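Side-chain contacts in PT26-6P (PDB 2WB7), which is of unknown function but is encoded by a mobile extrachromosomal element of Thermococcus and builds three domains with novel folds: residues I10-K15 / A510-E515; V80-V85 / D191-E196; T91-D96 / Y102-W107. All coordinates share one frame; numbering follows the deposited sequence.

Contact 1. Residues I10-K15 / A510-E515; sequences IDDVKK and AEKAKE
A buried salt-bridge network pins the loop 10-15 to the helix 503-523, with Asp-12 and Lys-512 as the two residues that meet. The ammonium of Lys-512 donates to the carboxylate of Asp-12, NZ to OD1 2.8 Å, arriving on the syn side and 21° out of the carboxylate plane; the other oxygen, OD2, stays farther from NZ at 3.4 Å. The two side chains come from opposite directions and bridge backbones whose nearest CA atoms, those of Asp-12 and Lys-512, are 10.4 Å apart. The lysine covers a little under half of that span, being bent about its CB-CG and CG-CD bonds (chi2 -48°, chi3 -85°), which swings NZ round to Glu-515. There it makes a second salt bridge, NZ to OE1 3.0 Å, one turn along the same helix in the C-terminal helical domain. One buried ammonium is thus shared by two carboxylates, which otherwise sit close enough, Asp-12 OD1 to Glu-515 OE1 4.7 Å, that the positive charge between them probably offsets their mutual repulsion. Asp-12 OD1 also bonds the hydroxyl of Tyr-516, so the helix grips this oxygen through two residues. Met-234 and Leu-238 pack against Asp-12, while Tyr-490 of helix 471-499 touches Lys-512.

Contact 2. Residues V80-V85 / D191-E196; sequences VPFNKV and DGHWYE
An aromatic cluster joins the type I beta turn Val-80 to Asn-83 to the short strand 193-195, and the ring of Phe-82 stands at its centre. The edge of this ring is directed at the face of Tyr-195 in a T-shaped (edge-to-face) pair, with planes at 88° and centroids 5.4 Å apart. CZ of Phe-82 leads the approach, 3.8 Å from CG of Tyr-195, and CE1 lies over the same face, towards its rim. CG of Glu-196 lies over the rim of the opposite face. Tyr-195, its CG turned opposite the backbone N (chi1 171°), brings its hydroxyl end across to Pro-81, whose CG packs 3.6 Å from CZ of the tyrosine. The turn belongs to the immunoglobulin-like domain and leads into strand 85-96, while strand 193-195 pairs with strand 198-213. His-193 and Tyr-195 both send their CB atoms toward the turn, whereas Trp-194 between them points away. The His-193 ring lies nearly parallel to that of Phe-82, planes at 18°, but slid apart with little overlap; the two are modelled too close, so the details are doubtful. Trp-176 of strand 163-178 meets the rings of both Phe-82 and His-193, and Trp-200 of strand 198-213 meets that of Phe-82.

Contact 3. Residues T91-D96 / Y102-W107; sequences TAYVID and YWTRVW
The phenol of Tyr-102 donates to the carboxylate of Asp-96, OH to OD1 2.6 Å, reaching the anti side of that oxygen, 24° out of the carboxylate plane. Ring and carboxylate are turned 78° against each other, the acid standing at the ring's edge. Asp-96 is brought beside the hydroxyl by a first torsion that sets CG in the crowded position between backbone N and carbonyl carbon (chi1 66°). The other oxygen of the carboxylate, OD2, accepts the amides of Asn-98 and Arg-100 in the connecting turn. Behind this bond the antiparallel hairpin is joined by two hydrogen-bonded pairs, Val-94 with Tyr-102 and Ala-92 with Arg-105, each bonded in both directions; the shortest of the four bonds runs from Arg-105 N to Ala-92 O, 2.6 Å. Between the pairs the register slips by one residue, a beta bulge, where the chain turns a corner at Trp-103. Packing fills in around the ladder: Val-94 CG1 lies 4.0 Å from Tyr-102 CD1, Ala-92 CB meets the edge of the Trp-107 ring, and CB of Tyr-93 rests against Thr-104, the two side chains pointing the same way. A phenylalanine in place of Tyr-102 would probably keep the contact with Val-94 but leave Asp-96 OD1 without its phenol donor. The aspartate accepts from Tyr-102 through OD1 and from turn amides through OD2, so its carboxylate couples the returning strand to the turn and is likely to be stabilised as an anion.

From the N terminus, the loop 10-15 enters contact 1 first, but its partner comes only near the C terminus, in helix 503-523; this closure spans nearly the whole chain and encloses the other two. Contact 2 opens at 80-85 and closes at 191-196, joining the turn before strand 85-96 to strand 193-195; contact 3, a local hairpin within its loop, joins strand 85-96 to the strand that follows. No contacts cross. Contacts 2 and 3 both reach the six-stranded antiparallel sheet, with nearest atoms about 13 Å apart. Contact 1 lies on the opposite side of the chain's centre, about 76 Å from contact 2 between centres, and ties the N-terminal loop to the helical domain.

Contact 1. Residues I10-K15 / A510-E515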
loop_
_atom_site.group_PDB
_atom_site.type_symbol
_atom_site.label_atom_id
_atom_site.label_comp_id
_atom_site.label_asym_id
_atom_site.label_seq_id
_atom_site.Cartn_x
_atom_site.Cartn_y
_atom_site.Cartn_z
ATOM N N ILE A 10 11.582 -16.807 17.913
ATOM C CA ILE A 10 11.453 -16.184 16.602
ATOM C C ILE A 10 10.381 -15.100 16.654
ATOM O O ILE A 10 9.228 -15.351 17.014
ATOM C CB ILE A 10 11.116 -17.206 15.501
ATOM C CG1 ILE A 10 12.231 -18.250 15.409
ATOM C CG2 ILE A 10 10.890 -16.500 14.173
ATOM C CD1 ILE A 10 12.016 -19.318 14.373
ATOM N N ASP A 11 10.769 -13.887 16.292
ATOM C CA ASP A 11 9.868 -12.763 16.414
ATOM C C ASP A 11 8.590 -12.948 15.616
ATOM O O ASP A 11 7.525 -12.498 16.015
ATOM C CB ASP A 11 10.580 -11.487 16.015
ATOM C CG ASP A 11 10.371 -10.419 17.022
ATOM O OD1 ASP A 11 9.319 -9.754 16.929
ATOM O OD2 ASP A 11 11.217 -10.289 17.944
ATOM N N ASP A 12 8.700 -13.616 14.481
ATOM C CA ASP A 12 7.537 -13.896 13.669
ATOM C C ASP A 12 6.575 -14.786 14.435
ATOM O O ASP A 12 5.375 -14.610 14.349
ATOM C CB ASP A 12 7.950 -14.568 12.366
ATOM C CG ASP A 12 8.887 -13.712 11.541
ATOM O OD1 ASP A 12 9.893 -14.254 11.023
ATOM O OD2 ASP A 12 8.612 -12.496 11.404
ATOM N N VAL A 13 7.111 -15.722 15.206
ATOM C CA VAL A 13 6.275 -16.652 15.946
ATOM C C VAL A 13 5.519 -15.910 17.041
ATOM O O VAL A 13 4.373 -16.241 17.338
ATOM C CB VAL A 13 7.102 -17.829 16.548
ATOM C CG1 VAL A 13 6.239 -18.710 17.436
ATOM C CG2 VAL A 13 7.736 -18.658 15.439
ATOM N N LYS A 14 6.157 -14.906 17.636
ATOM C CA LYS A 14 5.519 -14.157 18.707
ATOM C C LYS A 14 4.420 -13.257 18.184
ATOM O O LYS A 14 3.777 -12.566 18.952
ATOM C CB LYS A 14 6.527 -13.300 19.466
ATOM C CG LYS A 14 7.618 -14.074 20.171
ATOM C CD LYS A 14 8.472 -13.110 20.958
ATOM C CE LYS A 14 9.955 -13.315 20.691
ATOM N NZ LYS A 14 10.654 -12.013 20.389
ATOM N N LYS A 15 4.204 -13.246 16.878
ATOM C CA LYS A 15 3.176 -12.363 16.338
ATOM C C LYS A 15 1.957 -13.136 15.872
ATOM O O LYS A 15 0.940 -12.552 15.510
ATOM C CB LYS A 15 3.739 -11.502 15.211
ATOM C CG LYS A 15 4.806 -10.538 15.698
ATOM C CD LYS A 15 5.418 -9.752 14.547
ATOM C CE LYS A 15 6.845 -9.305 14.880
ATOM N NZ LYS A 15 7.556 -8.727 13.705
ATOM N N ALA A 510 16.102 -13.421 1.093
ATOM C CA ALA A 510 17.440 -13.006 1.513
ATOM C C ALA A 510 17.392 -12.168 2.767
ATOM O O ALA A 510 18.261 -12.285 3.623
ATOM C CB ALA A 510 18.162 -12.264 0.407
ATOM N N GLU A 511 16.363 -11.340 2.891
ATOM C CA GLU A 511 16.168 -10.537 4.101
ATOM C C GLU A 511 15.848 -11.389 5.327
ATOM O O GLU A 511 16.340 -11.126 6.438
ATOM C CB GLU A 511 15.057 -9.528 3.886
ATOM C CG GLU A 511 14.440 -9.008 5.177
ATOM C CD GLU A 511 15.402 -8.137 5.974
ATOM O OE1 GLU A 511 16.302 -7.519 5.349
ATOM O OE2 GLU A 511 15.263 -8.085 7.221
ATOM N N LYS A 512 14.998 -12.397 5.133
ATOM C CA LYS A 512 14.696 -13.342 6.210
ATOM C C LYS A 512 15.965 -14.039 6.644
ATOM O O LYS A 512 16.188 -14.248 7.834
ATOM C CB LYS A 512 13.689 -14.396 5.760
ATOM C CG LYS A 512 12.320 -13.839 5.449
ATOM C CD LYS A 512 11.857 -12.918 6.569
ATOM C CE LYS A 512 11.192 -13.692 7.698
ATOM N NZ LYS A 512 10.771 -12.770 8.804
ATOM N N ALA A 513 16.792 -14.409 5.667
ATOM C CA ALA A 513 18.095 -15.015 5.943
ATOM C C ALA A 513 18.861 -14.141 6.919
ATOM O O ALA A 513 19.221 -14.573 8.009
ATOM C CB ALA A 513 18.885 -15.202 4.662
ATOM N N LYS A 514 19.101 -12.897 6.527
ATOM C CA LYS A 514 19.876 -11.998 7.369
ATOM C C LYS A 514 19.302 -11.974 8.787
ATOM O O LYS A 514 20.039 -11.864 9.770
ATOM C CB LYS A 514 19.899 -10.597 6.769
ATOM C CG LYS A 514 20.745 -9.615 7.544
ATOM C CD LYS A 514 22.240 -10.004 7.482
ATOM C CE LYS A 514 23.018 -9.448 8.704
ATOM N NZ LYS A 514 22.818 -7.959 8.937
ATOM N N GLU A 515 17.983 -12.077 8.893
ATOM C CA GLU A 515 17.329 -11.945 10.194
ATOM C C GLU A 515 17.610 -13.136 11.091
ATOM O O GLU A 515 18.066 -12.972 12.215
ATOM C CB GLU A 515 15.826 -11.770 10.025
ATOM C CG GLU A 515 15.423 -10.390 9.544
ATOM C CD GLU A 515 13.929 -10.308 9.242
ATOM O OE1 GLU A 515 13.194 -11.249 9.637
ATOM O OE2 GLU A 515 13.494 -9.314 8.602
#

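Contact 2. Residues V80-V85 / D191-E196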
loop_
_atom_site.group_PDB
_atom_site.type_symbol
_atom_site.label_atom_id
_atom_site.label_comp_id
_atom_site.label_asym_id
_atom_site.label_seq_id
_atom_site.Cartn_x
_atom_site.Cartn_y
_atom_site.Cartn_z
ATOM N N VAL A 80 -19.388 51.093 -3.106
ATOM C CA VAL A 80 -20.849 51.142 -3.154
ATOM C C VAL A 80 -21.517 49.816 -2.748
ATOM O O VAL A 80 -21.418 48.804 -3.455
ATOM C CB VAL A 80 -21.370 51.595 -4.543
ATOM C CG1 VAL A 80 -22.840 51.987 -4.453
ATOM C CG2 VAL A 80 -20.537 52.750 -5.077
ATOM N N PRO A 81 -22.223 49.838 -1.609
ATOM C CA PRO A 81 -22.941 48.743 -0.961
ATOM C C PRO A 81 -23.773 47.868 -1.900
ATOM O O PRO A 81 -24.059 46.720 -1.559
ATOM C CB PRO A 81 -23.882 49.469 0.005
ATOM C CG PRO A 81 -23.178 50.736 0.351
ATOM C CD PRO A 81 -22.271 51.081 -0.820
ATOM N N PHE A 82 -24.170 48.400 -3.054
ATOM C CA PHE A 82 -25.105 47.707 -3.937
ATOM C C PHE A 82 -24.375 47.152 -5.136
ATOM O O PHE A 82 -24.964 46.459 -5.971
ATOM C CB PHE A 82 -26.195 48.671 -4.417
ATOM C CG PHE A 82 -26.629 49.652 -3.369
ATOM C CD1 PHE A 82 -25.793 50.694 -2.986
ATOM C CD2 PHE A 82 -27.868 49.527 -2.755
ATOM C CE1 PHE A 82 -26.186 51.590 -2.009
ATOM C CE2 PHE A 82 -28.266 50.420 -1.780
ATOM C CZ PHE A 82 -27.423 51.452 -1.404
ATOM N N ASN A 83 -23.091 47.481 -5.228
ATOM C CA ASN A 83 -22.267 47.029 -6.339
ATOM C C ASN A 83 -21.959 45.540 -6.268
ATOM O O ASN A 83 -20.807 45.118 -6.347
ATOM C CB ASN A 83 -20.988 47.856 -6.417
ATOM C CG ASN A 83 -21.219 49.194 -7.068
ATOM O OD1 ASN A 83 -20.315 50.010 -7.163
ATOM N ND2 ASN A 83 -22.447 49.427 -7.521
ATOM N N LYS A 84 -23.018 44.753 -6.136
ATOM C CA LYS A 84 -22.902 43.322 -5.915
ATOM C C LYS A 84 -22.235 42.561 -7.061
ATOM O O LYS A 84 -22.473 42.831 -8.242
ATOM C CB LYS A 84 -24.276 42.729 -5.617
ATOM C CG LYS A 84 -24.813 43.150 -4.264
ATOM C CD LYS A 84 -26.260 42.723 -4.104
ATOM C CE LYS A 84 -26.776 43.020 -2.703
ATOM N NZ LYS A 84 -28.181 42.535 -2.518
ATOM N N VAL A 85 -21.392 41.604 -6.678
ATOM C CA VAL A 85 -20.748 40.697 -7.609
ATOM C C VAL A 85 -21.614 39.452 -7.778
ATOM O O VAL A 85 -21.961 38.805 -6.801
ATOM C CB VAL A 85 -19.370 40.287 -7.087
ATOM C CG1 VAL A 85 -18.810 39.182 -7.936
ATOM C CG2 VAL A 85 -18.438 41.484 -7.080
ATOM N N ASP A 191 -37.200 50.171 -7.065
ATOM C CA ASP A 191 -35.964 49.433 -7.348
ATOM C C ASP A 191 -34.712 50.171 -6.868
ATOM O O ASP A 191 -33.749 49.546 -6.437
ATOM C CB ASP A 191 -35.843 49.078 -8.828
ATOM C CG ASP A 191 -36.016 50.273 -9.718
ATOM O OD1 ASP A 191 -35.179 50.480 -10.623
ATOM O OD2 ASP A 191 -36.998 51.010 -9.498
ATOM N N GLY A 192 -34.718 51.496 -6.937
ATOM C CA GLY A 192 -33.600 52.273 -6.403
ATOM C C GLY A 192 -33.420 52.067 -4.906
ATOM O O GLY A 192 -34.139 51.285 -4.299
ATOM N N HIS A 193 -32.462 52.775 -4.306
ATOM C CA HIS A 193 -32.196 52.666 -2.865
ATOM C C HIS A 193 -31.854 54.012 -2.204
ATOM O O HIS A 193 -30.794 54.579 -2.474
ATOM C CB HIS A 193 -31.023 51.713 -2.603
ATOM C CG HIS A 193 -31.256 50.307 -3.066
ATOM N ND1 HIS A 193 -32.285 49.526 -2.583
ATOM C CD2 HIS A 193 -30.583 49.538 -3.956
ATOM C CE1 HIS A 193 -32.244 48.340 -3.165
ATOM N NE2 HIS A 193 -31.223 48.323 -4.004
ATOM N N TRP A 194 -32.723 54.518 -1.328
ATOM C CA TRP A 194 -32.365 55.704 -0.549
ATOM C C TRP A 194 -31.300 55.300 0.447
ATOM O O TRP A 194 -31.455 54.302 1.140
ATOM C CB TRP A 194 -33.558 56.319 0.197
ATOM C CG TRP A 194 -33.190 57.666 0.791
ATOM C CD1 TRP A 194 -32.714 57.914 2.055
ATOM C CD2 TRP A 194 -33.214 58.933 0.118
ATOM N NE1 TRP A 194 -32.453 59.262 2.208
ATOM C CE2 TRP A 194 -32.757 59.908 1.038
ATOM C CE3 TRP A 194 -33.589 59.339 -1.170
ATOM C CZ2 TRP A 194 -32.668 61.259 0.708
ATOM C CZ3 TRP A 194 -33.494 60.681 -1.496
ATOM C CH2 TRP A 194 -33.037 61.625 -0.559
ATOM N N TYR A 195 -30.225 56.074 0.525
ATOM C CA TYR A 195 -29.081 55.682 1.331
ATOM C C TYR A 195 -28.088 56.830 1.428
ATOM O O TYR A 195 -27.593 57.321 0.414
ATOM C CB TYR A 195 -28.430 54.439 0.716
ATOM C CG TYR A 195 -27.101 54.039 1.313
ATOM C CD1 TYR A 195 -27.032 53.157 2.390
ATOM C CD2 TYR A 195 -25.907 54.525 0.784
ATOM C CE1 TYR A 195 -25.811 52.782 2.933
ATOM C CE2 TYR A 195 -24.683 54.159 1.321
ATOM C CZ TYR A 195 -24.642 53.284 2.391
ATOM O OH TYR A 195 -23.428 52.917 2.919
ATOM N N GLU A 196 -27.806 57.261 2.655
ATOM C CA GLU A 196 -26.978 58.436 2.873
ATOM C C GLU A 196 -27.571 59.657 2.148
ATOM O O GLU A 196 -26.865 60.388 1.437
ATOM C CB GLU A 196 -25.536 58.177 2.430
ATOM C CG GLU A 196 -24.783 57.182 3.304
ATOM C CD GLU A 196 -23.266 57.272 3.133
ATOM O OE1 GLU A 196 -22.785 58.273 2.553
ATOM O OE2 GLU A 196 -22.555 56.344 3.581
#

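Contact 3. Residues T91-D96 / Y102-W107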
loop_
_atom_site.group_PDB
_atom_site.type_symbol
_atom_site.label_atom_id
_atom_site.label_comp_id
_atom_site.label_asym_id
_atom_site.label_seq_id
_atom_site.Cartn_x
_atom_site.Cartn_y
_atom_site.Cartn_z
ATOM N N THR A 91 -15.956 26.932 -13.013
ATOM C CA THR A 91 -15.545 25.726 -13.688
ATOM C C THR A 91 -14.145 25.352 -13.234
ATOM O O THR A 91 -13.226 26.165 -13.310
ATOM C CB THR A 91 -15.549 25.941 -15.212
ATOM O OG1 THR A 91 -16.895 25.890 -15.691
ATOM C CG2 THR A 91 -14.718 24.888 -15.922
ATOM N N ALA A 92 -13.985 24.124 -12.749
ATOM C CA ALA A 92 -12.656 23.618 -12.421
ATOM C C ALA A 92 -12.360 22.263 -13.081
ATOM O O ALA A 92 -13.260 21.453 -13.343
ATOM C CB ALA A 92 -12.458 23.550 -10.912
ATOM N N TYR A 93 -11.083 22.035 -13.354
ATOM C CA TYR A 93 -10.649 20.799 -13.972
ATOM C C TYR A 93 -9.145 20.610 -13.830
ATOM O O TYR A 93 -8.414 21.532 -13.437
ATOM C CB TYR A 93 -11.047 20.760 -15.448
ATOM C CG TYR A 93 -10.568 21.950 -16.244
ATOM C CD1 TYR A 93 -11.438 22.984 -16.579
ATOM C CD2 TYR A 93 -9.247 22.044 -16.657
ATOM C CE1 TYR A 93 -10.998 24.076 -17.304
ATOM C CE2 TYR A 93 -8.801 23.124 -17.378
ATOM C CZ TYR A 93 -9.674 24.135 -17.704
ATOM O OH TYR A 93 -9.214 25.211 -18.429
ATOM N N VAL A 94 -8.703 19.393 -14.138
ATOM C CA VAL A 94 -7.297 19.032 -14.100
ATOM C C VAL A 94 -6.768 19.137 -15.513
ATOM O O VAL A 94 -7.457 18.779 -16.467
ATOM C CB VAL A 94 -7.100 17.596 -13.581
ATOM C CG1 VAL A 94 -5.738 17.056 -13.983
ATOM C CG2 VAL A 94 -7.282 17.544 -12.072
ATOM N N ILE A 95 -5.558 19.652 -15.661
ATOM C CA ILE A 95 -4.984 19.779 -16.986
ATOM C C ILE A 95 -3.592 19.164 -17.029
ATOM O O ILE A 95 -2.768 19.408 -16.146
ATOM C CB ILE A 95 -4.968 21.264 -17.461
ATOM C CG1 ILE A 95 -4.294 21.387 -18.828
ATOM C CG2 ILE A 95 -4.278 22.157 -16.441
ATOM C CD1 ILE A 95 -4.289 22.787 -19.378
ATOM N N ASP A 96 -3.336 18.343 -18.038
ATOM C CA ASP A 96 -2.016 17.726 -18.165
ATOM C C ASP A 96 -1.107 18.584 -19.030
ATOM O O ASP A 96 -1.526 19.606 -19.568
ATOM C CB ASP A 96 -2.102 16.305 -18.732
ATOM C CG ASP A 96 -2.597 16.277 -20.166
ATOM O OD1 ASP A 96 -3.082 15.204 -20.585
ATOM O OD2 ASP A 96 -2.520 17.319 -20.865
ATOM N N TYR A 102 -9.177 16.867 -17.466
ATOM C CA TYR A 102 -9.983 15.788 -16.913
ATOM C C TYR A 102 -10.906 16.218 -15.783
ATOM O O TYR A 102 -10.584 17.102 -14.994
ATOM C CB TYR A 102 -9.097 14.669 -16.383
ATOM C CG TYR A 102 -7.857 14.344 -17.174
ATOM C CD1 TYR A 102 -6.890 15.308 -17.427
ATOM C CD2 TYR A 102 -7.620 13.045 -17.611
ATOM C CE1 TYR A 102 -5.735 14.991 -18.119
ATOM C CE2 TYR A 102 -6.469 12.713 -18.305
ATOM C CZ TYR A 102 -5.527 13.689 -18.554
ATOM O OH TYR A 102 -4.374 13.370 -19.244
ATOM N N TRP A 103 -12.054 15.562 -15.706
ATOM C CA TRP A 103 -12.896 15.624 -14.516
ATOM C C TRP A 103 -13.511 16.995 -14.308
ATOM O O TRP A 103 -14.010 17.301 -13.224
ATOM C CB TRP A 103 -12.093 15.207 -13.285
ATOM C CG TRP A 103 -11.453 13.890 -13.486
ATOM C CD1 TRP A 103 -10.134 13.578 -13.336
ATOM C CD2 TRP A 103 -12.105 12.703 -13.920
ATOM N NE1 TRP A 103 -9.928 12.258 -13.644
ATOM C CE2 TRP A 103 -11.124 11.695 -14.005
ATOM C CE3 TRP A 103 -13.429 12.390 -14.243
ATOM C CZ2 TRP A 103 -11.424 10.388 -14.398
ATOM C CZ3 TRP A 103 -13.731 11.088 -14.634
ATOM C CH2 TRP A 103 -12.729 10.104 -14.707
ATOM N N THR A 104 -13.468 17.810 -15.359
ATOM C CA THR A 104 -14.091 19.127 -15.358
ATOM C C THR A 104 -15.352 19.129 -14.515
ATOM O O THR A 104 -16.210 18.257 -14.657
ATOM C CB THR A 104 -14.448 19.578 -16.786
ATOM O OG1 THR A 104 -13.380 19.238 -17.683
ATOM C CG2 THR A 104 -14.670 21.073 -16.823
ATOM N N ARG A 105 -15.450 20.109 -13.623
ATOM C CA ARG A 105 -16.605 20.242 -12.754
ATOM C C ARG A 105 -17.170 21.616 -13.018
ATOM O O ARG A 105 -16.415 22.584 -13.106
ATOM C CB ARG A 105 -16.171 20.146 -11.290
ATOM C CG ARG A 105 -17.195 19.535 -10.346
ATOM C CD ARG A 105 -18.444 20.380 -10.256
ATOM N NE ARG A 105 -19.261 20.019 -9.111
ATOM C CZ ARG A 105 -20.457 20.537 -8.858
ATOM N NH1 ARG A 105 -20.970 21.445 -9.675
ATOM N NH2 ARG A 105 -21.137 20.152 -7.791
ATOM N N VAL A 106 -18.486 21.716 -13.149
ATOM C CA VAL A 106 -19.096 23.015 -13.380
ATOM C C VAL A 106 -20.227 23.331 -12.406
ATOM O O VAL A 106 -21.170 22.549 -12.253
ATOM C CB VAL A 106 -19.603 23.143 -14.829
ATOM C CG1 VAL A 106 -20.697 24.195 -14.918
ATOM C CG2 VAL A 106 -18.437 23.473 -15.767
ATOM N N TRP A 107 -20.111 24.481 -11.744
ATOM C CA TRP A 107 -21.200 25.046 -10.951
ATOM C C TRP A 107 -21.874 26.128 -11.799
ATOM O O TRP A 107 -21.231 27.118 -12.193
ATOM C CB TRP A 107 -20.662 25.665 -9.658
ATOM C CG TRP A 107 -20.034 24.693 -8.678
ATOM C CD1 TRP A 107 -20.666 24.036 -7.657
ATOM C CD2 TRP A 107 -18.649 24.305 -8.604
ATOM N NE1 TRP A 107 -19.768 23.253 -6.970
ATOM C CE2 TRP A 107 -18.526 23.398 -7.532
ATOM C CE3 TRP A 107 -17.509 24.622 -9.350
ATOM C CZ2 TRP A 107 -17.313 22.813 -7.184
ATOM C CZ3 TRP A 107 -16.307 24.038 -9.007
ATOM C CH2 TRP A 107 -16.217 23.147 -7.930
#